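Local coordinates for polycomb protein Pcl (Drosophila melanogaster, PDB 5OQD) that belongs to the Polycomb group and helps repress homeotic genes through histone H3 methylation, here represented by its second PHD finger and winged-helix domain, at residues B[86-91]-B[179-184]; B[91-96]-B[156-161]; B[97-102]-B[120-125]. All coordinates share one frame; numbering follows the deposited sequence.

Interaction 1: B[86-91]-B[179-184]; sequences RRMQIE and PHIPKV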
ATOM      1  N   ARG B  86      10.040  -3.155   8.450  1.00 67.06           N
ATOM      2  CA  ARG B  86      10.473  -3.701   7.183  1.00 60.74           C
ATOM      3  C   ARG B  86       9.510  -3.318   6.082  1.00 56.38           C
ATOM      4  O   ARG B  86       8.307  -3.461   6.219  1.00 58.06           O
ATOM      5  CB  ARG B  86      10.603  -5.223   7.268  1.00 57.14           C
ATOM      6  N   ARG B  87      10.061  -2.836   4.986  1.00 56.43           N
ATOM      7  CA  ARG B  87       9.284  -2.500   3.801  1.00 58.80           C
ATOM      8  C   ARG B  87       8.934  -3.747   2.993  1.00 55.56           C
ATOM      9  O   ARG B  87       9.801  -4.570   2.701  1.00 61.83           O
ATOM     10  CB  ARG B  87      10.055  -1.507   2.932  1.00 45.50           C
ATOM     11  CG  ARG B  87       9.454  -1.268   1.558  1.00 51.89           C
ATOM     12  CD  ARG B  87       8.832   0.115   1.443  1.00 46.96           C
ATOM     13  NE  ARG B  87       7.386   0.081   1.634  1.00 54.86           N
ATOM     14  CZ  ARG B  87       6.560   1.045   1.239  1.00 57.75           C
ATOM     15  NH1 ARG B  87       7.038   2.121   0.630  1.00 52.66           N
ATOM     16  NH2 ARG B  87       5.256   0.933   1.453  1.00 59.01           N
ATOM     17  N   MET B  88       7.660  -3.880   2.639  1.00 47.94           N
ATOM     18  CA  MET B  88       7.208  -4.997   1.815  1.00 56.32           C
ATOM     19  C   MET B  88       7.539  -4.764   0.345  1.00 53.81           C
ATOM     20  O   MET B  88       7.650  -3.623  -0.104  1.00 53.69           O
ATOM     21  CB  MET B  88       5.700  -5.211   1.968  1.00 57.18           C
ATOM     22  CG  MET B  88       5.239  -5.627   3.352  1.00 58.50           C
ATOM     23  SD  MET B  88       3.440  -5.764   3.414  1.00 64.66           S
ATOM     24  CE  MET B  88       3.190  -6.332   5.091  1.00 56.76           C
ATOM     25  N   GLN B  89       7.700  -5.853  -0.400  1.00 53.31           N
ATOM     26  CA  GLN B  89       7.822  -5.768  -1.849  1.00 53.53           C
ATOM     27  C   GLN B  89       6.435  -5.928  -2.457  1.00 49.23           C
ATOM     28  O   GLN B  89       5.770  -6.944  -2.245  1.00 57.38           O
ATOM     29  CB  GLN B  89       8.783  -6.829  -2.387  1.00 55.64           C
ATOM     30  CG  GLN B  89       9.077  -6.705  -3.873  1.00 62.61           C
ATOM     31  CD  GLN B  89      10.237  -7.580  -4.312  1.00 66.45           C
ATOM     32  OE1 GLN B  89      10.096  -8.793  -4.461  1.00 67.72           O
ATOM     33  NE2 GLN B  89      11.396  -6.964  -4.517  1.00 68.73           N
ATOM     34  N   ILE B  90       6.009  -4.933  -3.221  1.00 53.87           N
ATOM     35  CA  ILE B  90       4.644  -4.872  -3.711  1.00 55.01           C
ATOM     36  C   ILE B  90       4.527  -5.105  -5.206  1.00 51.53           C
ATOM     37  O   ILE B  90       5.427  -4.798  -5.965  1.00 56.90           O
ATOM     38  CB  ILE B  90       3.986  -3.528  -3.370  1.00 51.22           C
ATOM     39  CG1 ILE B  90       4.565  -2.420  -4.236  1.00 39.80           C
ATOM     40  CG2 ILE B  90       4.179  -3.203  -1.906  1.00 46.95           C
ATOM     41  CD1 ILE B  90       3.649  -1.235  -4.370  1.00 44.96           C
ATOM     42  N   GLU B  91       3.413  -5.697  -5.600  1.00 52.37           N
ATOM     43  CA  GLU B  91       3.084  -5.945  -6.993  1.00 49.23           C
ATOM     44  C   GLU B  91       2.430  -4.764  -7.708  1.00 53.33           C
ATOM     45  O   GLU B  91       2.132  -3.742  -7.105  1.00 49.63           O
ATOM     46  CB  GLU B  91       2.230  -7.200  -7.127  1.00 48.90           C
ATOM     47  CG  GLU B  91       3.029  -8.423  -7.535  1.00 66.96           C
ATOM     48  CD  GLU B  91       3.151  -8.570  -9.041  1.00 93.98           C
ATOM     49  OE1 GLU B  91       3.252  -7.543  -9.739  1.00 70.15           O
ATOM     50  OE2 GLU B  91       3.139  -9.717  -9.531  1.00 82.99           O
ATOM     51  N   PRO B 179      -5.763   0.473  -0.623  1.00 44.91           N
ATOM     52  CA  PRO B 179      -5.110  -0.761  -1.076  1.00 45.27           C
ATOM     53  C   PRO B 179      -5.251  -1.930  -0.104  1.00 53.17           C
ATOM     54  O   PRO B 179      -5.130  -1.752   1.108  1.00 54.67           O
ATOM     55  CB  PRO B 179      -3.644  -0.346  -1.204  1.00 39.20           C
ATOM     56  CG  PRO B 179      -3.709   1.087  -1.574  1.00 46.78           C
ATOM     57  CD  PRO B 179      -4.899   1.650  -0.836  1.00 49.82           C
ATOM     58  N   HIS B 180      -5.545  -3.104  -0.647  1.00 50.42           N
ATOM     59  CA  HIS B 180      -5.591  -4.287   0.175  1.00 45.53           C
ATOM     60  C   HIS B 180      -4.169  -4.543   0.630  1.00 59.64           C
ATOM     61  O   HIS B 180      -3.232  -4.520  -0.169  1.00 59.03           O
ATOM     62  CB  HIS B 180      -6.116  -5.480  -0.623  1.00 53.54           C
ATOM     63  CG  HIS B 180      -7.546  -5.343  -1.043  1.00 53.47           C
ATOM     64  ND1 HIS B 180      -7.927  -4.641  -2.167  1.00 80.02           N
ATOM     65  CD2 HIS B 180      -8.688  -5.817  -0.491  1.00 68.04           C
ATOM     66  CE1 HIS B 180      -9.242  -4.688  -2.291  1.00 66.14           C
ATOM     67  NE2 HIS B 180      -9.728  -5.397  -1.285  1.00 49.02           N
ATOM     68  N   ILE B 181      -4.016  -4.796   1.919  1.00 63.97           N
ATOM     69  CA  ILE B 181      -2.730  -5.185   2.484  1.00 53.69           C
ATOM     70  C   ILE B 181      -2.899  -6.368   3.433  1.00 50.43           C
ATOM     71  O   ILE B 181      -3.764  -6.344   4.307  1.00 65.70           O
ATOM     72  CB  ILE B 181      -2.068  -4.007   3.228  1.00 53.75           C
ATOM     73  CG1 ILE B 181      -1.906  -2.818   2.280  1.00 57.70           C
ATOM     74  CG2 ILE B 181      -0.724  -4.415   3.816  1.00 54.08           C
ATOM     75  CD1 ILE B 181      -1.181  -1.645   2.886  1.00 48.31           C
ATOM     76  N   PRO B 182      -2.080  -7.416   3.253  1.00 65.14           N
ATOM     77  CA  PRO B 182      -2.170  -8.605   4.107  1.00 59.81           C
ATOM     78  C   PRO B 182      -1.834  -8.303   5.563  1.00 53.09           C
ATOM     79  O   PRO B 182      -0.839  -7.639   5.848  1.00 51.89           O
ATOM     80  CB  PRO B 182      -1.139  -9.559   3.493  1.00 54.97           C
ATOM     81  CG  PRO B 182      -0.186  -8.673   2.769  1.00 60.15           C
ATOM     82  CD  PRO B 182      -1.023  -7.550   2.236  1.00 65.07           C
ATOM     83  N   LYS B 183      -2.671  -8.789   6.473  1.00 53.46           N
ATOM     84  CA  LYS B 183      -2.454  -8.590   7.899  1.00 50.79           C
ATOM     85  C   LYS B 183      -1.394  -9.540   8.431  1.00 49.07           C
ATOM     86  O   LYS B 183      -1.425 -10.740   8.155  1.00 48.45           O
ATOM     87  CB  LYS B 183      -3.758  -8.782   8.674  1.00 61.97           C
ATOM     88  CG  LYS B 183      -4.671  -7.573   8.665  1.00 71.66           C
ATOM     89  CD  LYS B 183      -4.193  -6.503   9.631  1.00 43.74           C
ATOM     90  CE  LYS B 183      -5.289  -5.481   9.885  1.00 39.47           C
ATOM     91  NZ  LYS B 183      -4.773  -4.229  10.501  1.00 41.28           N
ATOM     92  N   VAL B 184      -0.457  -8.994   9.196  1.00 47.53           N
ATOM     93  CA  VAL B 184       0.595  -9.795   9.801  1.00 49.62           C
ATOM     94  C   VAL B 184       0.485  -9.760  11.322  1.00 50.06           C
ATOM     95  O   VAL B 184       0.814  -8.755  11.953  1.00 51.07           O
ATOM     96  CB  VAL B 184       1.991  -9.307   9.374  1.00 50.00           C
ATOM     97  CG1 VAL B 184       3.058 -10.280   9.839  1.00 54.25           C
ATOM     98  CG2 VAL B 184       2.048  -9.141   7.864  1.00 54.40           C
TER
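With CG set anti to the carbonyl carbon (chi1 -65°) and everything beyond it fully extended (chi2 and chi3 both 177°), Met88 sends a straight arm across to the 179-184 chain, its methyl group leading. Val184 answers with CG2, the branch standing anti to its own carbonyl carbon, and Met88 CE lies 4.1 Å from Val184 CG2. Met88 and Val184 run alongside one another, head to tail. One bond back, Met88 SD rests 4.4 Å from Ile181 CG2, so sulfur and methyl each find an aliphatic neighbour. Between these residues the backbone intervenes: Met88 CE is 4.3 Å from Pro182 O, a van der Waals approach. No hydrogen bond links the two segments, and the contact is small. A methionine suits the place, being long, unbranched and apolar enough to span the separation between two extended chains, while the branched Val184 and Ile181 offer methyl groups for it to lie against. Behind it, Met88 is hydrogen-bonded through its backbone to Phe70 and packs on Val72, whereas Ile181 also touches Met69 and Phe70. Val184 has its side chain about 12 Å from a bound zinc ion. The contact is consistent with an interface between the PHD finger and the winged-helix domain, the 179-184 chain running without regular secondary structure beside residues 86-91.

Interaction 2: B[91-96]-B[156-161]; sequences EWVDVL and DRFVCG
Phe158, which opens the 158-161 strand, and Arg157 just before it both reach helix 92-104 in the winged-helix domain, joining its sheet to its helical core. Arg157 is the longer of the two. Its CB lies over the centre of the Phe158 ring, 4.1 Å above the plane, so the arginine begins by covering one face of its aromatic neighbour. From there CG and CD carry the chain toward the helix, with bends at chi2 (-145°) and chi3 (-148°) that turn the guanidinium to present a face to Val93. Val93 CG2 sits over that face, toward its rim, and at the tip Arg157 NH1 is 4.1 Å from Val93 CG2. A valine fits here because CG2, anti to the backbone N, is a compact apolar methyl that lies against the guanidinium face and the Phe158 ring at once, 4.0 Å from Phe158 CE2, with no polar group to bury. Deeper in, Phe158 CZ comes within 3.9 Å of Val93 O, which lies at the ring edge, and within 4.1 Å of Leu96 CB. Leu151 of helix 140-153 packs on both Leu96 and Phe158, adding to the apolar surroundings of the ring. At the start of the helix Glu91 is the N-cap residue, and its N-H donates to Asp94 OD2, one half of a capping box, which helps fix the Asp94 carboxylate. Asp94 and Arg157 carry opposite charges but do not touch; a water joins them, accepting from Arg157 NH1 at 2.6 Å, in the guanidinium plane, and donating to Asp94 OD1 over a longer 3.3 Å.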
ATOM      1  N   GLU B  91       3.413  -5.697  -5.600  1.00 52.37           N
ATOM      2  CA  GLU B  91       3.084  -5.945  -6.993  1.00 49.23           C
ATOM      3  C   GLU B  91       2.430  -4.764  -7.708  1.00 53.33           C
ATOM      4  O   GLU B  91       2.132  -3.742  -7.105  1.00 49.63           O
ATOM      5  CB  GLU B  91       2.230  -7.200  -7.127  1.00 48.90           C
ATOM      6  CG  GLU B  91       3.029  -8.423  -7.535  1.00 66.96           C
ATOM      7  CD  GLU B  91       3.151  -8.570  -9.041  1.00 93.98           C
ATOM      8  OE1 GLU B  91       3.252  -7.543  -9.739  1.00 70.15           O
ATOM      9  OE2 GLU B  91       3.139  -9.717  -9.531  1.00 82.99           O
ATOM     10  N   TRP B  92       2.221  -4.928  -9.009  1.00 46.91           N
ATOM     11  CA  TRP B  92       1.618  -3.905  -9.854  1.00 43.33           C
ATOM     12  C   TRP B  92       0.210  -3.537  -9.418  1.00 40.72           C
ATOM     13  O   TRP B  92      -0.187  -2.394  -9.520  1.00 44.85           O
ATOM     14  CB  TRP B  92       1.629  -4.338 -11.320  1.00 40.41           C
ATOM     15  CG  TRP B  92       2.963  -4.185 -11.940  1.00 54.13           C
ATOM     16  CD1 TRP B  92       3.713  -5.156 -12.515  1.00 53.97           C
ATOM     17  CD2 TRP B  92       3.727  -2.983 -12.027  1.00 53.96           C
ATOM     18  NE1 TRP B  92       4.895  -4.637 -12.958  1.00 50.33           N
ATOM     19  CE2 TRP B  92       4.926  -3.300 -12.672  1.00 53.28           C
ATOM     20  CE3 TRP B  92       3.512  -1.668 -11.622  1.00 55.38           C
ATOM     21  CZ2 TRP B  92       5.905  -2.356 -12.919  1.00 62.76           C
ATOM     22  CZ3 TRP B  92       4.481  -0.736 -11.871  1.00 51.83           C
ATOM     23  CH2 TRP B  92       5.662  -1.080 -12.512  1.00 49.75           C
ATOM     24  N   VAL B  93      -0.556  -4.508  -8.952  1.00 34.47           N
ATOM     25  CA  VAL B  93      -1.903  -4.227  -8.500  1.00 37.47           C
ATOM     26  C   VAL B  93      -1.862  -3.246  -7.339  1.00 47.20           C
ATOM     27  O   VAL B  93      -2.703  -2.369  -7.235  1.00 47.31           O
ATOM     28  CB  VAL B  93      -2.638  -5.505  -8.066  1.00 45.95           C
ATOM     29  CG1 VAL B  93      -1.802  -6.291  -7.079  1.00 37.95           C
ATOM     30  CG2 VAL B  93      -3.984  -5.163  -7.461  1.00 44.79           C
ATOM     31  N   ASP B  94      -0.887  -3.415  -6.457  1.00 39.16           N
ATOM     32  CA  ASP B  94      -0.690  -2.504  -5.340  1.00 47.24           C
ATOM     33  C   ASP B  94      -0.331  -1.090  -5.793  1.00 46.70           C
ATOM     34  O   ASP B  94      -0.813  -0.114  -5.243  1.00 48.25           O
ATOM     35  CB  ASP B  94       0.367  -3.059  -4.388  1.00 40.76           C
ATOM     36  CG  ASP B  94       0.079  -4.483  -3.969  1.00 47.42           C
ATOM     37  OD1 ASP B  94      -1.092  -4.805  -3.729  1.00 44.90           O
ATOM     38  OD2 ASP B  94       1.023  -5.282  -3.877  1.00 47.20           O
ATOM     39  N   VAL B  95       0.513  -0.993  -6.807  1.00 43.57           N
ATOM     40  CA  VAL B  95       0.882   0.285  -7.404  1.00 43.11           C
ATOM     41  C   VAL B  95      -0.333   0.966  -8.032  1.00 45.95           C
ATOM     42  O   VAL B  95      -0.542   2.169  -7.860  1.00 50.39           O
ATOM     43  CB  VAL B  95       1.975   0.103  -8.472  1.00 44.96           C
ATOM     44  CG1 VAL B  95       2.214   1.406  -9.221  1.00 50.54           C
ATOM     45  CG2 VAL B  95       3.257  -0.402  -7.835  1.00 43.79           C
ATOM     46  N   LEU B  96      -1.132   0.184  -8.751  1.00 44.13           N
ATOM     47  CA  LEU B  96      -2.323   0.701  -9.415  1.00 44.81           C
ATOM     48  C   LEU B  96      -3.375   1.167  -8.414  1.00 42.54           C
ATOM     49  O   LEU B  96      -4.006   2.206  -8.607  1.00 41.21           O
ATOM     50  CB  LEU B  96      -2.917  -0.360 -10.342  1.00 35.66           C
ATOM     51  CG  LEU B  96      -2.133  -0.654 -11.621  1.00 41.36           C
ATOM     52  CD1 LEU B  96      -2.689  -1.878 -12.330  1.00 34.76           C
ATOM     53  CD2 LEU B  96      -2.149   0.556 -12.541  1.00 48.73           C
ATOM     54  N   ASP B 156     -12.275  -7.150 -10.108  1.00 42.43           N
ATOM     55  CA  ASP B 156     -13.042  -7.057  -8.873  1.00 47.60           C
ATOM     56  C   ASP B 156     -12.748  -5.753  -8.135  1.00 42.27           C
ATOM     57  O   ASP B 156     -13.627  -5.189  -7.483  1.00 49.87           O
ATOM     58  CB  ASP B 156     -12.746  -8.259  -7.973  1.00 47.90           C
ATOM     59  CG  ASP B 156     -11.262  -8.465  -7.743  1.00 48.70           C
ATOM     60  OD1 ASP B 156     -10.544  -8.758  -8.724  1.00 55.34           O
ATOM     61  OD2 ASP B 156     -10.814  -8.347  -6.582  1.00 45.96           O
ATOM     62  N   ARG B 157     -11.527  -5.270  -8.232  1.00 50.58           N
ATOM     63  CA  ARG B 157     -11.154  -4.013  -7.619  1.00 45.62           C
ATOM     64  C   ARG B 157     -11.201  -2.832  -8.550  1.00 47.83           C
ATOM     65  O   ARG B 157     -11.344  -1.729  -8.136  1.00 44.69           O
ATOM     66  CB  ARG B 157      -9.752  -4.098  -7.065  1.00 48.05           C
ATOM     67  CG  ARG B 157      -9.477  -5.350  -6.287  1.00 59.66           C
ATOM     68  CD  ARG B 157      -8.552  -5.077  -5.131  1.00 64.19           C
ATOM     69  NE  ARG B 157      -7.691  -6.203  -4.827  1.00 67.63           N
ATOM     70  CZ  ARG B 157      -6.500  -6.075  -4.278  1.00 65.37           C
ATOM     71  NH1 ARG B 157      -6.048  -4.887  -3.959  1.00 65.59           N
ATOM     72  NH2 ARG B 157      -5.779  -7.134  -4.034  1.00 86.82           N
ATOM     73  N   PHE B 158     -11.062  -3.076  -9.828  1.00 47.63           N
ATOM     74  CA  PHE B 158     -11.005  -1.992 -10.805  1.00 44.89           C
ATOM     75  C   PHE B 158     -12.111  -2.067 -11.857  1.00 49.32           C
ATOM     76  O   PHE B 158     -12.299  -3.100 -12.500  1.00 51.89           O
ATOM     77  CB  PHE B 158      -9.647  -1.988 -11.509  1.00 41.54           C
ATOM     78  CG  PHE B 158      -8.473  -2.017 -10.572  1.00 40.63           C
ATOM     79  CD1 PHE B 158      -8.279  -1.000  -9.655  1.00 42.98           C
ATOM     80  CD2 PHE B 158      -7.556  -3.054 -10.620  1.00 42.13           C
ATOM     81  CE1 PHE B 158      -7.196  -1.022  -8.793  1.00 40.25           C
ATOM     82  CE2 PHE B 158      -6.470  -3.082  -9.762  1.00 44.23           C
ATOM     83  CZ  PHE B 158      -6.291  -2.063  -8.846  1.00 40.68           C
ATOM     84  N   VAL B 159     -12.842  -0.969 -12.026  1.00 48.71           N
ATOM     85  CA  VAL B 159     -13.802  -0.856 -13.118  1.00 56.15           C
ATOM     86  C   VAL B 159     -13.117  -0.303 -14.354  1.00 47.77           C
ATOM     87  O   VAL B 159     -12.299   0.611 -14.262  1.00 50.82           O
ATOM     88  CB  VAL B 159     -14.986   0.065 -12.775  1.00 57.36           C
ATOM     89  CG1 VAL B 159     -15.889   0.243 -13.990  1.00 61.98           C
ATOM     90  CG2 VAL B 159     -15.760  -0.478 -11.611  1.00 65.02           C
ATOM     91  N   CYS B 160     -13.449  -0.859 -15.510  1.00 55.11           N
ATOM     92  CA  CYS B 160     -12.945  -0.337 -16.770  1.00 50.01           C
ATOM     93  C   CYS B 160     -14.010   0.533 -17.426  1.00 59.94           C
ATOM     94  O   CYS B 160     -15.177   0.150 -17.486  1.00 55.88           O
ATOM     95  CB  CYS B 160     -12.530  -1.474 -17.704  1.00 47.74           C
ATOM     96  SG  CYS B 160     -11.868  -0.925 -19.287  1.00 65.03           S
ATOM     97  N   GLY B 161     -13.609   1.706 -17.906  1.00 61.94           N
ATOM     98  CA  GLY B 161     -14.536   2.623 -18.543  1.00 60.94           C
ATOM     99  C   GLY B 161     -14.187   2.869 -19.996  1.00 67.28           C
ATOM    100  O   GLY B 161     -13.016   2.994 -20.349  1.00 63.48           O
TER
HETATM  101  O   HOH W   1      -4.028  -3.547  -3.050  1.00 44.50           O

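Interaction 3: B[97-102]-B[120-125]; sequences HIALYN and PFILEQ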
ATOM      1  N   HIS B  97      -3.564   0.394  -7.348  1.00 47.70           N
ATOM      2  CA  HIS B  97      -4.530   0.754  -6.317  1.00 43.02           C
ATOM      3  C   HIS B  97      -4.079   2.018  -5.592  1.00 41.58           C
ATOM      4  O   HIS B  97      -4.891   2.892  -5.299  1.00 49.08           O
ATOM      5  CB  HIS B  97      -4.726  -0.396  -5.323  1.00 44.85           C
ATOM      6  CG  HIS B  97      -5.970  -0.275  -4.499  1.00 48.37           C
ATOM      7  ND1 HIS B  97      -6.791  -1.349  -4.229  1.00 51.91           N
ATOM      8  CD2 HIS B  97      -6.535   0.792  -3.885  1.00 45.80           C
ATOM      9  CE1 HIS B  97      -7.810  -0.947  -3.489  1.00 49.29           C
ATOM     10  NE2 HIS B  97      -7.677   0.348  -3.267  1.00 44.21           N
ATOM     11  N   ILE B  98      -2.783   2.106  -5.309  1.00 44.90           N
ATOM     12  CA  ILE B  98      -2.204   3.302  -4.702  1.00 52.59           C
ATOM     13  C   ILE B  98      -2.399   4.512  -5.611  1.00 55.32           C
ATOM     14  O   ILE B  98      -2.760   5.597  -5.152  1.00 59.94           O
ATOM     15  CB  ILE B  98      -0.700   3.114  -4.406  1.00 52.33           C
ATOM     16  CG1 ILE B  98      -0.504   2.219  -3.181  1.00 45.20           C
ATOM     17  CG2 ILE B  98      -0.018   4.457  -4.179  1.00 44.21           C
ATOM     18  CD1 ILE B  98       0.948   1.897  -2.890  1.00 45.53           C
ATOM     19  N   ALA B  99      -2.171   4.310  -6.905  1.00 50.67           N
ATOM     20  CA  ALA B  99      -2.318   5.376  -7.889  1.00 52.66           C
ATOM     21  C   ALA B  99      -3.748   5.901  -7.936  1.00 51.04           C
ATOM     22  O   ALA B  99      -3.978   7.106  -7.854  1.00 58.84           O
ATOM     23  CB  ALA B  99      -1.888   4.886  -9.266  1.00 50.78           C
ATOM     24  N   LEU B 100      -4.707   4.989  -8.061  1.00 48.82           N
ATOM     25  CA  LEU B 100      -6.114   5.362  -8.169  1.00 49.55           C
ATOM     26  C   LEU B 100      -6.664   5.940  -6.866  1.00 64.47           C
ATOM     27  O   LEU B 100      -7.597   6.741  -6.881  1.00 70.65           O
ATOM     28  CB  LEU B 100      -6.948   4.153  -8.595  1.00 45.24           C
ATOM     29  CG  LEU B 100      -6.695   3.638 -10.015  1.00 52.47           C
ATOM     30  CD1 LEU B 100      -7.472   2.358 -10.273  1.00 46.87           C
ATOM     31  CD2 LEU B 100      -7.062   4.700 -11.038  1.00 55.51           C
ATOM     32  N   TYR B 101      -6.084   5.531  -5.741  1.00 61.36           N
ATOM     33  CA  TYR B 101      -6.546   5.992  -4.436  1.00 62.98           C
ATOM     34  C   TYR B 101      -6.101   7.425  -4.160  1.00 68.81           C
ATOM     35  O   TYR B 101      -6.860   8.226  -3.614  1.00 73.75           O
ATOM     36  CB  TYR B 101      -6.039   5.059  -3.332  1.00 59.69           C
ATOM     37  CG  TYR B 101      -6.619   5.338  -1.965  1.00 60.52           C
ATOM     38  CD1 TYR B 101      -7.939   5.020  -1.668  1.00 57.08           C
ATOM     39  CD2 TYR B 101      -5.843   5.907  -0.965  1.00 64.67           C
ATOM     40  CE1 TYR B 101      -8.468   5.271  -0.418  1.00 60.30           C
ATOM     41  CE2 TYR B 101      -6.364   6.159   0.290  1.00 63.53           C
ATOM     42  CZ  TYR B 101      -7.677   5.839   0.558  1.00 62.19           C
ATOM     43  OH  TYR B 101      -8.202   6.089   1.805  1.00 84.43           O
ATOM     44  N   ASN B 102      -4.869   7.742  -4.543  1.00 66.58           N
ATOM     45  CA  ASN B 102      -4.316   9.075  -4.333  1.00 71.60           C
ATOM     46  C   ASN B 102      -4.846  10.094  -5.334  1.00 82.92           C
ATOM     47  O   ASN B 102      -5.063  11.256  -4.990  1.00100.28           O
ATOM     48  CB  ASN B 102      -2.788   9.032  -4.397  1.00 62.16           C
ATOM     49  CG  ASN B 102      -2.163   8.588  -3.091  1.00 75.03           C
ATOM     50  OD1 ASN B 102      -1.570   9.391  -2.371  1.00 85.73           O
ATOM     51  ND2 ASN B 102      -2.299   7.306  -2.773  1.00 65.95           N
ATOM     52  N   PRO B 120       1.251   8.518 -16.155  1.00 77.73           N
ATOM     53  CA  PRO B 120       2.261   9.483 -15.725  1.00 80.05           C
ATOM     54  C   PRO B 120       2.618   9.296 -14.265  1.00 71.60           C
ATOM     55  O   PRO B 120       3.792   9.313 -13.908  1.00 71.99           O
ATOM     56  CB  PRO B 120       1.558  10.822 -15.916  1.00 70.25           C
ATOM     57  CG  PRO B 120       0.558  10.569 -16.985  1.00 71.37           C
ATOM     58  CD  PRO B 120       0.082   9.171 -16.760  1.00 74.28           C
ATOM     59  N   PHE B 121       1.606   9.091 -13.436  1.00 71.64           N
ATOM     60  CA  PHE B 121       1.792   9.042 -11.999  1.00 75.89           C
ATOM     61  C   PHE B 121       2.685   7.891 -11.565  1.00 71.65           C
ATOM     62  O   PHE B 121       3.568   8.062 -10.740  1.00 73.67           O
ATOM     63  CB  PHE B 121       0.433   8.945 -11.319  1.00 67.40           C
ATOM     64  CG  PHE B 121       0.506   8.677  -9.850  1.00 76.00           C
ATOM     65  CD1 PHE B 121       0.162   9.653  -8.939  1.00 75.18           C
ATOM     66  CD2 PHE B 121       0.902   7.444  -9.379  1.00 77.56           C
ATOM     67  CE1 PHE B 121       0.220   9.409  -7.587  1.00 69.38           C
ATOM     68  CE2 PHE B 121       0.966   7.192  -8.029  1.00 69.40           C
ATOM     69  CZ  PHE B 121       0.622   8.177  -7.131  1.00 70.58           C
ATOM     70  N   ILE B 122       2.468   6.722 -12.146  1.00 69.97           N
ATOM     71  CA  ILE B 122       3.292   5.563 -11.851  1.00 67.93           C
ATOM     72  C   ILE B 122       4.717   5.828 -12.295  1.00 71.04           C
ATOM     73  O   ILE B 122       5.674   5.453 -11.627  1.00 72.67           O
ATOM     74  CB  ILE B 122       2.766   4.304 -12.553  1.00 63.56           C
ATOM     75  CG1 ILE B 122       1.396   3.927 -12.003  1.00 54.38           C
ATOM     76  CG2 ILE B 122       3.732   3.150 -12.372  1.00 59.96           C
ATOM     77  CD1 ILE B 122       0.860   2.633 -12.559  1.00 58.66           C
ATOM     78  N   LEU B 123       4.848   6.476 -13.442  1.00 80.53           N
ATOM     79  CA  LEU B 123       6.153   6.808 -13.971  1.00 79.89           C
ATOM     80  C   LEU B 123       6.865   7.751 -13.014  1.00 83.47           C
ATOM     81  O   LEU B 123       8.064   7.628 -12.788  1.00 80.14           O
ATOM     82  CB  LEU B 123       6.025   7.423 -15.359  1.00 75.03           C
ATOM     83  CG  LEU B 123       5.622   6.430 -16.448  1.00 86.26           C
ATOM     84  CD1 LEU B 123       5.219   7.146 -17.722  1.00 85.14           C
ATOM     85  CD2 LEU B 123       6.741   5.444 -16.724  1.00 81.63           C
ATOM     86  N   GLU B 124       6.121   8.690 -12.445  1.00 79.68           N
ATOM     87  CA  GLU B 124       6.702   9.611 -11.486  1.00 83.10           C
ATOM     88  C   GLU B 124       7.210   8.877 -10.260  1.00 84.11           C
ATOM     89  O   GLU B 124       8.293   9.160  -9.765  1.00 83.03           O
ATOM     90  CB  GLU B 124       5.671  10.645 -11.050  1.00 85.44           C
ATOM     91  CG  GLU B 124       5.282  11.634 -12.132  1.00 98.95           C
ATOM     92  CD  GLU B 124       4.137  12.532 -11.713  1.00103.12           C
ATOM     93  OE1 GLU B 124       3.841  12.590 -10.504  1.00 99.77           O
ATOM     94  OE2 GLU B 124       3.533  13.180 -12.593  1.00105.46           O
ATOM     95  N   GLN B 125       6.428   7.923  -9.776  1.00 81.85           N
ATOM     96  CA  GLN B 125       6.739   7.259  -8.520  1.00 84.83           C
ATOM     97  C   GLN B 125       7.452   5.924  -8.643  1.00 85.03           C
ATOM     98  O   GLN B 125       7.686   5.259  -7.648  1.00 85.62           O
ATOM     99  CB  GLN B 125       5.478   7.092  -7.679  1.00 86.75           C
ATOM    100  CG  GLN B 125       4.892   8.409  -7.210  1.00 94.95           C
ATOM    101  CD  GLN B 125       5.859   9.193  -6.356  1.00101.04           C
ATOM    102  OE1 GLN B 125       6.570   8.629  -5.529  1.00 97.45           O
ATOM    103  NE2 GLN B 125       5.889  10.505  -6.546  1.00107.65           N
TER
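Ala99 of helix 92-104 lies against the ring of Phe121 from helix 114-125, where two helices of the winged-helix domain meet and segments 97-102 and 120-125 run with their N-to-C directions 114° apart. Its CB stands 3.8 Å from Phe121 CD2, and its CA makes an off-centre CH-pi contact, 4.2 Å from the ring centroid. The small alanine suits the spot because its lack of bulk lets the ring come up against the helix backbone itself. Phe121 holds CG anti to its own N (chi1 171°), which swings the ring toward helix 92-104. Flanking the ring contact, Ile122 CG1 touches Ala99 CB at 4.4 Å, and Asn102 CB approaches Phe121 CE1. A leucine in place of Phe121 has no ring for the CH-pi contact, and would probably open a gap beside Ala99 and leave the Asn102 methylene less well packed. Further out, Leu103 also packs on Phe121, while Ile122 reaches back to Trp92, Val95 and Leu96 one or two turns earlier. Asn102 is held in place by its polar end: OD1 accepts from the backbone N of Arg66, and ND2 donates to Ile98 O at 3.0 Å, on the face of that carbonyl opposite to the one approached by Asn102 N.

In the fold
Interactions 2 and 3 both use helix 92-104, on successive turns, and both lie within the chain loop closed by interaction 1. Interaction 2 is a buried contact, where the sheet meets the helix through an aromatic ring, aliphatic groups and a water-bridged charge pair. Interaction 3 is partly buried and joins helix to helix, its chemistry almost wholly apolar. Interaction 1 is also partly buried but involves extended chains between domains, with one methionine doing most of the work. The three meet in places: Leu100 packs on Phe158, Ile90 on Val95, and Pro179 on His97 and Ile98, linking interaction 1 to the helical core.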